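Local structure of L-threonine-O-3-phosphate decarboxylase (Porphyromonas gingivalis, 3FKD) at residues K293-E298 against E336-K341; L55-A60 against V65-I70; E101-C106 against N309-D314. The protein probably acts as a pyridoxal 5'-phosphate-dependent lyase of the class I and II aminotransferase family that decarboxylates L-threonine O-3-phosphate. All coordinates share one frame; numbering follows the deposited sequence.

Contact 1: residues K293-E298 against E336-K341; sequences KKYMLE and ETFLEK
One face of the Y295 ring receives the edge of the F338 ring, whose CD1 lies 3.7 Å from Y295 CG, toward the rim of the ring rather than over its middle. The pair is edge-to-face, with centroids 5.2 Å apart and planes inclined at 60°. F338 adds its CB to the contact, 3.6 Å from Y295 CE2, so one residue supports the tyrosine with both its ring and the root of its side chain. At the phenol end, T337 CG2 lies near the ring plane, but its modelled approach to the hydroxyl is too close to be relied on. K341, just past helix 325-339, folds back by bends at chi3 and chi4 and lays CD obliquely against the ring, 3.9 Å from Y295 CE1. Y295 reaches across because its CG stands anti to the backbone N (chi1 175°), which directs the ring at the other helix. T337 OG1 is engaged within its own helix, by the carbonyl oxygen of K333. Beside this contact M296 packs on F331 and A334, a second link between the helices. At this end of the pair the packing round Y295 is aromatic and aliphatic, consistent with attraction by dispersion and the edge-to-face rings.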
loop_
_atom_site.group_PDB
_atom_site.type_symbol
_atom_site.label_atom_id
_atom_site.label_comp_id
_atom_site.label_asym_id
_atom_site.label_seq_id
_atom_site.Cartn_x
_atom_site.Cartn_y
_atom_site.Cartn_z
ATOM N N LYS A 293 -19.132 -6.632 -24.418
ATOM C CA LYS A 293 -18.032 -7.164 -23.617
ATOM C C LYS A 293 -18.204 -8.649 -23.265
ATOM O O LYS A 293 -17.227 -9.402 -23.159
ATOM C CB LYS A 293 -17.861 -6.336 -22.325
ATOM C CG LYS A 293 -16.970 -6.981 -21.282
ATOM C CD LYS A 293 -16.981 -6.233 -19.934
ATOM C CE LYS A 293 -15.952 -6.829 -18.915
ATOM N NZ LYS A 293 -16.347 -6.508 -17.523
ATOM N N LYS A 294 -19.450 -9.042 -23.054
ATOM C CA LYS A 294 -19.801 -10.420 -22.760
ATOM C C LYS A 294 -19.603 -11.357 -23.975
ATOM O O LYS A 294 -19.169 -12.504 -23.840
ATOM C CB LYS A 294 -21.246 -10.449 -22.291
ATOM C CG LYS A 294 -21.764 -11.814 -22.006
ATOM C CD LYS A 294 -23.230 -11.942 -22.426
ATOM C CE LYS A 294 -23.919 -13.062 -21.675
ATOM N NZ LYS A 294 -24.255 -12.602 -20.301
ATOM N N TYR A 295 -19.925 -10.844 -25.154
ATOM C CA TYR A 295 -19.794 -11.561 -26.425
ATOM C C TYR A 295 -18.312 -11.800 -26.808
ATOM O O TYR A 295 -17.862 -12.935 -26.941
ATOM C CB TYR A 295 -20.476 -10.705 -27.485
ATOM C CG TYR A 295 -20.362 -11.199 -28.903
ATOM C CD1 TYR A 295 -21.304 -12.092 -29.420
ATOM C CD2 TYR A 295 -19.344 -10.751 -29.746
ATOM C CE1 TYR A 295 -21.234 -12.546 -30.718
ATOM C CE2 TYR A 295 -19.259 -11.206 -31.051
ATOM C CZ TYR A 295 -20.216 -12.106 -31.530
ATOM O OH TYR A 295 -20.163 -12.581 -32.820
HETATM N N MSE A 296 -17.579 -10.705 -26.983
HETATM C CA MSE A 296 -16.154 -10.713 -27.168
HETATM C C MSE A 296 -15.423 -11.663 -26.197
HETATM O O MSE A 296 -14.501 -12.355 -26.581
HETATM C CB MSE A 296 -15.635 -9.284 -27.030
HETATM C CG MSE A 296 -16.265 -8.319 -28.008
HETATM SE SE MSE A 296 -15.833 -8.780 -29.894
HETATM C CE MSE A 296 -13.969 -8.123 -29.907
ATOM N N LEU A 297 -15.873 -11.709 -24.951
ATOM C CA LEU A 297 -15.270 -12.594 -23.968
ATOM C C LEU A 297 -15.692 -14.045 -24.181
ATOM O O LEU A 297 -14.858 -14.919 -24.403
ATOM C CB LEU A 297 -15.553 -12.147 -22.525
ATOM C CG LEU A 297 -14.752 -12.995 -21.524
ATOM C CD1 LEU A 297 -13.266 -12.763 -21.688
ATOM C CD2 LEU A 297 -15.166 -12.777 -20.118
ATOM N N GLU A 298 -16.989 -14.299 -24.148
ATOM C CA GLU A 298 -17.500 -15.649 -24.353
ATOM C C GLU A 298 -17.306 -16.226 -25.759
ATOM O O GLU A 298 -16.826 -17.350 -25.906
ATOM C CB GLU A 298 -18.958 -15.715 -23.908
ATOM C CG GLU A 298 -19.034 -15.434 -22.429
ATOM C CD GLU A 298 -20.420 -15.010 -21.947
ATOM O OE1 GLU A 298 -21.417 -15.127 -22.731
ATOM O OE2 GLU A 298 -20.497 -14.557 -20.769
ATOM N N GLU A 336 -17.211 -7.126 -36.076
ATOM C CA GLU A 336 -18.057 -7.221 -37.254
ATOM C C GLU A 336 -19.118 -8.292 -37.052
ATOM O O GLU A 336 -20.300 -8.088 -37.335
ATOM C CB GLU A 336 -17.207 -7.556 -38.476
ATOM C CG GLU A 336 -17.885 -7.203 -39.749
ATOM C CD GLU A 336 -16.894 -6.903 -40.875
ATOM O OE1 GLU A 336 -15.655 -7.066 -40.645
ATOM O OE2 GLU A 336 -17.367 -6.498 -41.978
ATOM N N THR A 337 -18.683 -9.429 -36.539
ATOM C CA THR A 337 -19.583 -10.523 -36.253
ATOM C C THR A 337 -20.668 -10.131 -35.247
ATOM O O THR A 337 -21.828 -10.545 -35.352
ATOM C CB THR A 337 -18.776 -11.707 -35.743
ATOM O OG1 THR A 337 -17.967 -12.175 -36.821
ATOM C CG2 THR A 337 -19.683 -12.826 -35.302
ATOM N N PHE A 338 -20.271 -9.334 -34.265
ATOM C CA PHE A 338 -21.212 -8.799 -33.308
ATOM C C PHE A 338 -22.260 -7.933 -34.028
ATOM O O PHE A 338 -23.447 -8.200 -33.986
ATOM C CB PHE A 338 -20.498 -7.985 -32.227
ATOM C CG PHE A 338 -21.443 -7.377 -31.201
ATOM C CD1 PHE A 338 -22.048 -8.174 -30.234
ATOM C CD2 PHE A 338 -21.734 -6.016 -31.215
ATOM C CE1 PHE A 338 -22.909 -7.626 -29.301
ATOM C CE2 PHE A 338 -22.602 -5.465 -30.285
ATOM C CZ PHE A 338 -23.193 -6.269 -29.331
ATOM N N LEU A 339 -21.790 -6.902 -34.699
ATOM C CA LEU A 339 -22.666 -5.933 -35.293
ATOM C C LEU A 339 -23.769 -6.608 -36.095
ATOM O O LEU A 339 -24.928 -6.186 -36.041
ATOM C CB LEU A 339 -21.860 -4.976 -36.162
ATOM C CG LEU A 339 -20.920 -4.084 -35.343
ATOM C CD1 LEU A 339 -20.064 -3.191 -36.251
ATOM C CD2 LEU A 339 -21.728 -3.261 -34.313
ATOM N N GLU A 340 -23.436 -7.676 -36.814
ATOM C CA GLU A 340 -24.447 -8.302 -37.651
ATOM C C GLU A 340 -25.534 -9.024 -36.851
ATOM O O GLU A 340 -26.404 -9.667 -37.431
ATOM C CB GLU A 340 -23.815 -9.209 -38.705
ATOM C CG GLU A 340 -23.445 -10.580 -38.228
ATOM C CD GLU A 340 -22.193 -11.094 -38.945
ATOM O OE1 GLU A 340 -21.479 -10.262 -39.580
ATOM O OE2 GLU A 340 -21.912 -12.321 -38.864
ATOM N N LYS A 341 -25.510 -8.873 -35.526
ATOM C CA LYS A 341 -26.470 -9.549 -34.647
ATOM C C LYS A 341 -27.337 -8.564 -33.881
ATOM O O LYS A 341 -27.352 -7.375 -34.183
ATOM C CB LYS A 341 -25.742 -10.465 -33.666
ATOM C CG LYS A 341 -24.958 -11.569 -34.324
ATOM C CD LYS A 341 -24.118 -12.287 -33.287
ATOM C CE LYS A 341 -24.952 -12.549 -32.029
ATOM N NZ LYS A 341 -25.992 -13.610 -32.243
#

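Contact 2: residues L55-A60 against V65-I70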
loop_
_atom_site.group_PDB
_atom_site.type_symbol
_atom_site.label_atom_id
_atom_site.label_comp_id
_atom_site.label_asym_id
_atom_site.label_seq_id
_atom_site.Cartn_x
_atom_site.Cartn_y
_atom_site.Cartn_z
ATOM N N LEU A 55 15.555 4.868 -2.982
ATOM C CA LEU A 55 14.813 5.058 -4.219
ATOM C C LEU A 55 14.520 6.532 -4.432
ATOM O O LEU A 55 14.759 7.063 -5.515
ATOM C CB LEU A 55 13.526 4.238 -4.258
ATOM C CG LEU A 55 12.719 4.211 -5.562
ATOM C CD1 LEU A 55 13.646 3.956 -6.762
ATOM C CD2 LEU A 55 11.657 3.169 -5.494
ATOM N N ARG A 56 14.034 7.190 -3.385
ATOM C CA ARG A 56 13.726 8.612 -3.445
ATOM C C ARG A 56 14.927 9.386 -3.943
ATOM O O ARG A 56 14.826 10.182 -4.882
ATOM C CB ARG A 56 13.304 9.143 -2.074
ATOM C CG ARG A 56 12.793 10.573 -2.107
ATOM C CD ARG A 56 12.570 11.092 -0.712
ATOM N NE ARG A 56 13.827 11.314 -0.000
ATOM C CZ ARG A 56 14.161 10.714 1.141
ATOM N NH1 ARG A 56 13.336 9.850 1.717
ATOM N NH2 ARG A 56 15.317 10.982 1.725
ATOM N N GLN A 57 16.065 9.145 -3.312
ATOM C CA GLN A 57 17.314 9.780 -3.710
ATOM C C GLN A 57 17.625 9.564 -5.207
ATOM O O GLN A 57 17.857 10.527 -5.929
ATOM C CB GLN A 57 18.443 9.311 -2.789
ATOM C CG GLN A 57 19.850 9.689 -3.190
ATOM C CD GLN A 57 20.101 11.182 -3.131
ATOM O OE1 GLN A 57 19.813 11.927 -4.089
ATOM N NE2 GLN A 57 20.669 11.634 -2.006
HETATM N N MSE A 58 17.601 8.326 -5.689
HETATM C CA MSE A 58 17.896 8.080 -7.108
HETATM C C MSE A 58 16.849 8.645 -8.097
HETATM O O MSE A 58 17.160 8.871 -9.268
HETATM C CB MSE A 58 18.052 6.596 -7.399
HETATM C CG MSE A 58 18.950 5.819 -6.439
HETATM SE SE MSE A 58 18.592 3.949 -6.876
HETATM C CE MSE A 58 19.068 3.053 -5.242
ATOM N N LEU A 59 15.609 8.831 -7.652
ATOM C CA LEU A 59 14.613 9.440 -8.500
ATOM C C LEU A 59 14.937 10.918 -8.631
ATOM O O LEU A 59 14.976 11.463 -9.716
ATOM C CB LEU A 59 13.213 9.242 -7.908
ATOM C CG LEU A 59 12.582 7.849 -8.043
ATOM C CD1 LEU A 59 11.290 7.715 -7.238
ATOM C CD2 LEU A 59 12.362 7.499 -9.525
ATOM N N ALA A 60 15.185 11.569 -7.507
ATOM C CA ALA A 60 15.488 12.986 -7.508
ATOM C C ALA A 60 16.576 13.294 -8.534
ATOM O O ALA A 60 16.426 14.194 -9.364
ATOM C CB ALA A 60 15.926 13.418 -6.127
ATOM N N VAL A 65 15.748 16.852 -9.730
ATOM C CA VAL A 65 14.936 17.488 -8.711
ATOM C C VAL A 65 15.587 17.246 -7.372
ATOM O O VAL A 65 16.446 16.383 -7.253
ATOM C CB VAL A 65 13.484 16.945 -8.729
ATOM C CG1 VAL A 65 12.744 17.371 -7.495
ATOM C CG2 VAL A 65 12.754 17.472 -9.942
ATOM N N ASP A 66 15.214 18.020 -6.365
ATOM C CA ASP A 66 15.769 17.804 -5.037
ATOM C C ASP A 66 15.209 16.563 -4.358
ATOM O O ASP A 66 14.092 16.126 -4.628
ATOM C CB ASP A 66 15.554 19.035 -4.152
ATOM C CG ASP A 66 16.200 20.299 -4.740
ATOM O OD1 ASP A 66 16.988 20.180 -5.710
ATOM O OD2 ASP A 66 15.928 21.408 -4.228
ATOM N N ASN A 67 16.016 15.995 -3.472
ATOM C CA ASN A 67 15.598 14.888 -2.636
ATOM C C ASN A 67 14.278 15.230 -1.936
ATOM O O ASN A 67 13.415 14.368 -1.765
ATOM C CB ASN A 67 16.679 14.635 -1.599
ATOM C CG ASN A 67 16.826 13.175 -1.250
ATOM O OD1 ASN A 67 16.055 12.616 -0.462
ATOM N ND2 ASN A 67 17.843 12.539 -1.836
ATOM N N ASN A 68 14.163 16.496 -1.528
ATOM C CA ASN A 68 12.991 17.068 -0.897
ATOM C C ASN A 68 11.703 17.022 -1.734
ATOM O O ASN A 68 10.598 17.244 -1.223
ATOM C CB ASN A 68 13.258 18.547 -0.653
ATOM C CG ASN A 68 14.053 18.793 0.578
ATOM O OD1 ASN A 68 13.991 18.017 1.548
ATOM N ND2 ASN A 68 14.815 19.892 0.573
ATOM N N ALA A 69 11.844 16.818 -3.032
ATOM C CA ALA A 69 10.696 17.007 -3.898
ATOM C C ALA A 69 10.092 15.699 -4.390
ATOM O O ALA A 69 9.138 15.737 -5.165
ATOM C CB ALA A 69 11.038 17.942 -5.071
ATOM N N ILE A 70 10.658 14.558 -3.983
ATOM C CA ILE A 70 10.056 13.271 -4.331
ATOM C C ILE A 70 9.471 12.572 -3.113
ATOM O O ILE A 70 9.926 12.720 -1.990
ATOM C CB ILE A 70 11.003 12.300 -5.135
ATOM C CG1 ILE A 70 10.999 12.623 -6.629
ATOM C CG2 ILE A 70 10.538 10.857 -5.025
ATOM C CD1 ILE A 70 11.897 13.761 -7.064
#
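R56 and N67 carry the polar part of this contact. The arginine grips the asparagine side-on, with NE and NH2 both donating to the single acceptor OD1. NE lies 2.6 Å from N67 OD1 and NH2 lies 2.8 Å from N67 OD1, the latter bond the more bent at 135° against 150°. The oxygen sits in the guanidinium plane, while the amide is turned steeply against it, 71° between planes. D51 forms a salt bridge with R56 NH1, so the guanidinium has a second partner, which probably helps hold its orientation. Backbone polarity is met near the helix end, where V65 N donates an almost straight bond of 2.8 Å to A60 O, tying the chain back after the last turn.

N67 ND2 also lies against the Q57 amide without a hydrogen bond: the angle to OE1 is poor and NE2 is a second donor, an unfavourable pairing whose modelled closeness is doubtful. The two amides stand nearly at right angles.

The apolar part is built by I70. Its CG2 meets the aliphatic start of R56, 3.7 Å from R56 CG, and the tip of L59, 3.9 Å from L59 CD1, while its CD1 comes to 3.7 Å from A60 CA.

Helix 53-62 thus folds against the connection leading into strand 70-73, an outermost strand, within this chain, of the seven-stranded sheet. L55 and L59 reach helix 230-241, V65 packs on P180 and I183, and A69 bonds through its backbone to A211.

Contact 3: residues E101-C106 against N309-D314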
loop_
_atom_site.group_PDB
_atom_site.type_symbol
_atom_site.label_atom_id
_atom_site.label_comp_id
_atom_site.label_asym_id
_atom_site.label_seq_id
_atom_site.Cartn_x
_atom_site.Cartn_y
_atom_site.Cartn_z
ATOM N N GLU A 101 -10.547 7.554 -9.749
ATOM C CA GLU A 101 -9.833 7.713 -8.509
ATOM C C GLU A 101 -9.517 9.153 -8.113
ATOM O O GLU A 101 -9.314 9.412 -6.931
ATOM C CB GLU A 101 -8.592 6.818 -8.517
ATOM C CG GLU A 101 -8.952 5.330 -8.742
ATOM C CD GLU A 101 -9.786 4.759 -7.613
ATOM O OE1 GLU A 101 -9.643 5.232 -6.459
ATOM O OE2 GLU A 101 -10.586 3.833 -7.889
ATOM N N TYR A 102 -9.465 10.091 -9.055
ATOM C CA TYR A 102 -9.356 11.487 -8.647
ATOM C C TYR A 102 -10.617 11.849 -7.878
ATOM O O TYR A 102 -10.550 12.423 -6.781
ATOM C CB TYR A 102 -9.147 12.467 -9.803
ATOM C CG TYR A 102 -8.210 12.002 -10.884
ATOM C CD1 TYR A 102 -7.072 11.222 -10.582
ATOM C CD2 TYR A 102 -8.450 12.350 -12.226
ATOM C CE1 TYR A 102 -6.207 10.802 -11.602
ATOM C CE2 TYR A 102 -7.609 11.934 -13.243
ATOM C CZ TYR A 102 -6.480 11.148 -12.935
ATOM O OH TYR A 102 -5.647 10.733 -13.953
ATOM N N GLU A 103 -11.759 11.463 -8.441
ATOM C CA GLU A 103 -13.029 11.746 -7.805
ATOM C C GLU A 103 -13.124 11.094 -6.420
ATOM O O GLU A 103 -13.419 11.770 -5.441
ATOM C CB GLU A 103 -14.196 11.298 -8.668
ATOM C CG GLU A 103 -15.451 12.109 -8.439
ATOM C CD GLU A 103 -16.716 11.462 -9.034
ATOM O OE1 GLU A 103 -16.731 11.124 -10.241
ATOM O OE2 GLU A 103 -17.711 11.299 -8.275
ATOM N N ASP A 104 -12.873 9.786 -6.355
ATOM C CA ASP A 104 -13.041 9.033 -5.127
ATOM C C ASP A 104 -12.185 9.629 -4.045
ATOM O O ASP A 104 -12.638 9.753 -2.921
ATOM C CB ASP A 104 -12.691 7.559 -5.310
ATOM C CG ASP A 104 -13.571 6.870 -6.329
ATOM O OD1 ASP A 104 -14.746 7.302 -6.502
ATOM O OD2 ASP A 104 -13.091 5.899 -6.968
ATOM N N ALA A 105 -10.964 10.026 -4.398
ATOM C CA ALA A 105 -10.079 10.677 -3.428
ATOM C C ALA A 105 -10.674 11.957 -2.864
ATOM O O ALA A 105 -10.727 12.148 -1.646
ATOM C CB ALA A 105 -8.699 10.959 -4.016
ATOM N N CYS A 106 -11.066 12.833 -3.775
ATOM C CA CYS A 106 -11.619 14.129 -3.452
ATOM C C CYS A 106 -12.880 13.990 -2.592
ATOM O O CYS A 106 -13.154 14.829 -1.742
ATOM C CB CYS A 106 -11.947 14.881 -4.738
ATOM S SG CYS A 106 -10.562 15.804 -5.464
ATOM N N ASN A 309 -19.085 3.151 -16.655
ATOM C CA ASN A 309 -18.974 3.703 -15.307
ATOM C C ASN A 309 -18.101 4.950 -15.199
ATOM O O ASN A 309 -17.783 5.385 -14.101
ATOM C CB ASN A 309 -18.554 2.637 -14.280
ATOM C CG ASN A 309 -17.090 2.170 -14.440
ATOM O OD1 ASN A 309 -16.420 2.402 -15.468
ATOM N ND2 ASN A 309 -16.594 1.496 -13.411
ATOM N N PHE A 310 -17.690 5.499 -16.336
ATOM C CA PHE A 310 -16.979 6.765 -16.347
ATOM C C PHE A 310 -18.004 7.897 -16.310
ATOM O O PHE A 310 -18.984 7.893 -17.050
ATOM C CB PHE A 310 -16.098 6.899 -17.612
ATOM C CG PHE A 310 -14.700 6.321 -17.467
ATOM C CD1 PHE A 310 -13.704 7.024 -16.794
ATOM C CD2 PHE A 310 -14.376 5.085 -18.016
ATOM C CE1 PHE A 310 -12.426 6.514 -16.687
ATOM C CE2 PHE A 310 -13.092 4.562 -17.847
ATOM C CZ PHE A 310 -12.128 5.285 -17.200
ATOM N N ARG A 311 -17.774 8.862 -15.436
ATOM C CA ARG A 311 -18.567 10.063 -15.431
ATOM C C ARG A 311 -18.593 10.702 -16.809
ATOM O O ARG A 311 -17.541 11.019 -17.394
ATOM C CB ARG A 311 -18.023 11.040 -14.417
ATOM C CG ARG A 311 -19.080 11.480 -13.430
ATOM C CD ARG A 311 -18.852 12.928 -13.002
ATOM N NE ARG A 311 -19.340 13.268 -11.658
ATOM C CZ ARG A 311 -19.810 12.410 -10.752
ATOM N NH1 ARG A 311 -19.896 11.106 -11.013
ATOM N NH2 ARG A 311 -20.188 12.868 -9.556
ATOM N N GLY A 312 -19.793 10.878 -17.352
ATOM C CA GLY A 312 -19.900 11.499 -18.663
ATOM C C GLY A 312 -19.970 10.572 -19.862
ATOM O O GLY A 312 -19.989 11.043 -21.015
ATOM N N LEU A 313 -20.020 9.264 -19.606
ATOM C CA LEU A 313 -20.242 8.274 -20.655
ATOM C C LEU A 313 -21.408 7.381 -20.269
ATOM O O LEU A 313 -21.624 7.135 -19.095
ATOM C CB LEU A 313 -18.984 7.419 -20.889
ATOM C CG LEU A 313 -17.657 8.165 -20.976
ATOM C CD1 LEU A 313 -16.526 7.188 -21.203
ATOM C CD2 LEU A 313 -17.719 9.247 -22.073
ATOM N N ASP A 314 -22.161 6.884 -21.250
ATOM C CA ASP A 314 -23.260 5.955 -20.951
ATOM C C ASP A 314 -22.878 4.509 -21.366
ATOM O O ASP A 314 -21.696 4.203 -21.512
ATOM C CB ASP A 314 -24.566 6.435 -21.605
ATOM C CG ASP A 314 -24.454 6.556 -23.120
ATOM O OD1 ASP A 314 -23.375 6.250 -23.669
ATOM O OD2 ASP A 314 -25.449 6.939 -23.768
#
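E103 and R311, far apart in sequence, make the whole of this contact. The carboxylate of E103 comes in over a face of the R311 guanidinium instead of along its edge: E103 OE2 is 3.2 Å from R311 NH2, and E103 OE1 is 3.3 Å from R311 NH1. With the two planes 58° apart and the oxygens well off the guanidinium plane, no N-H points at the acid. The salt bridge is thus one of charge alone, probably less directional than a paired in-plane bridge. E103 sends its chain out extended from the helix, CG anti to the backbone N (chi1 -152°), and crosses the arginine at about a right angle. R311 is delivered by a type II turn from F310 to L313, closed by the bond from L313 N to F310 O; G312 takes the positive phi of its third position.

Both partners also touch F115 of strand 112-117, an outermost strand of the seven-stranded sheet within this chain. Helix 100-108 packs beside helix 75-86. The turn belongs to the loop between strands 302-306 and 317-321 of the five-stranded sheet, so the salt bridge is one surface link between the two sheet-bearing parts, alongside F310 on N140 and P141.

In the fold
The three contacts mark different parts of a fold with a seven-stranded and a five-stranded sheet. Contacts 1 and 2 lie on opposite sides of the chain's centre, their own centres 48 Å apart. Contact 1 pairs helices beside the five-stranded sheet, contact 2 sits by an outermost strand of the seven-stranded one, and contact 3 spans the two parts, its nearest atoms about 9 Å from those of contact 1 and about 17 Å from those of contact 2. The segments of contacts 1 and 3 alternate along the chain, whereas contact 2 closes before either opens. This family generally holds its cofactor near the junction of the large and small domains, and contact 3, which bridges the two parts, probably lies toward that junction.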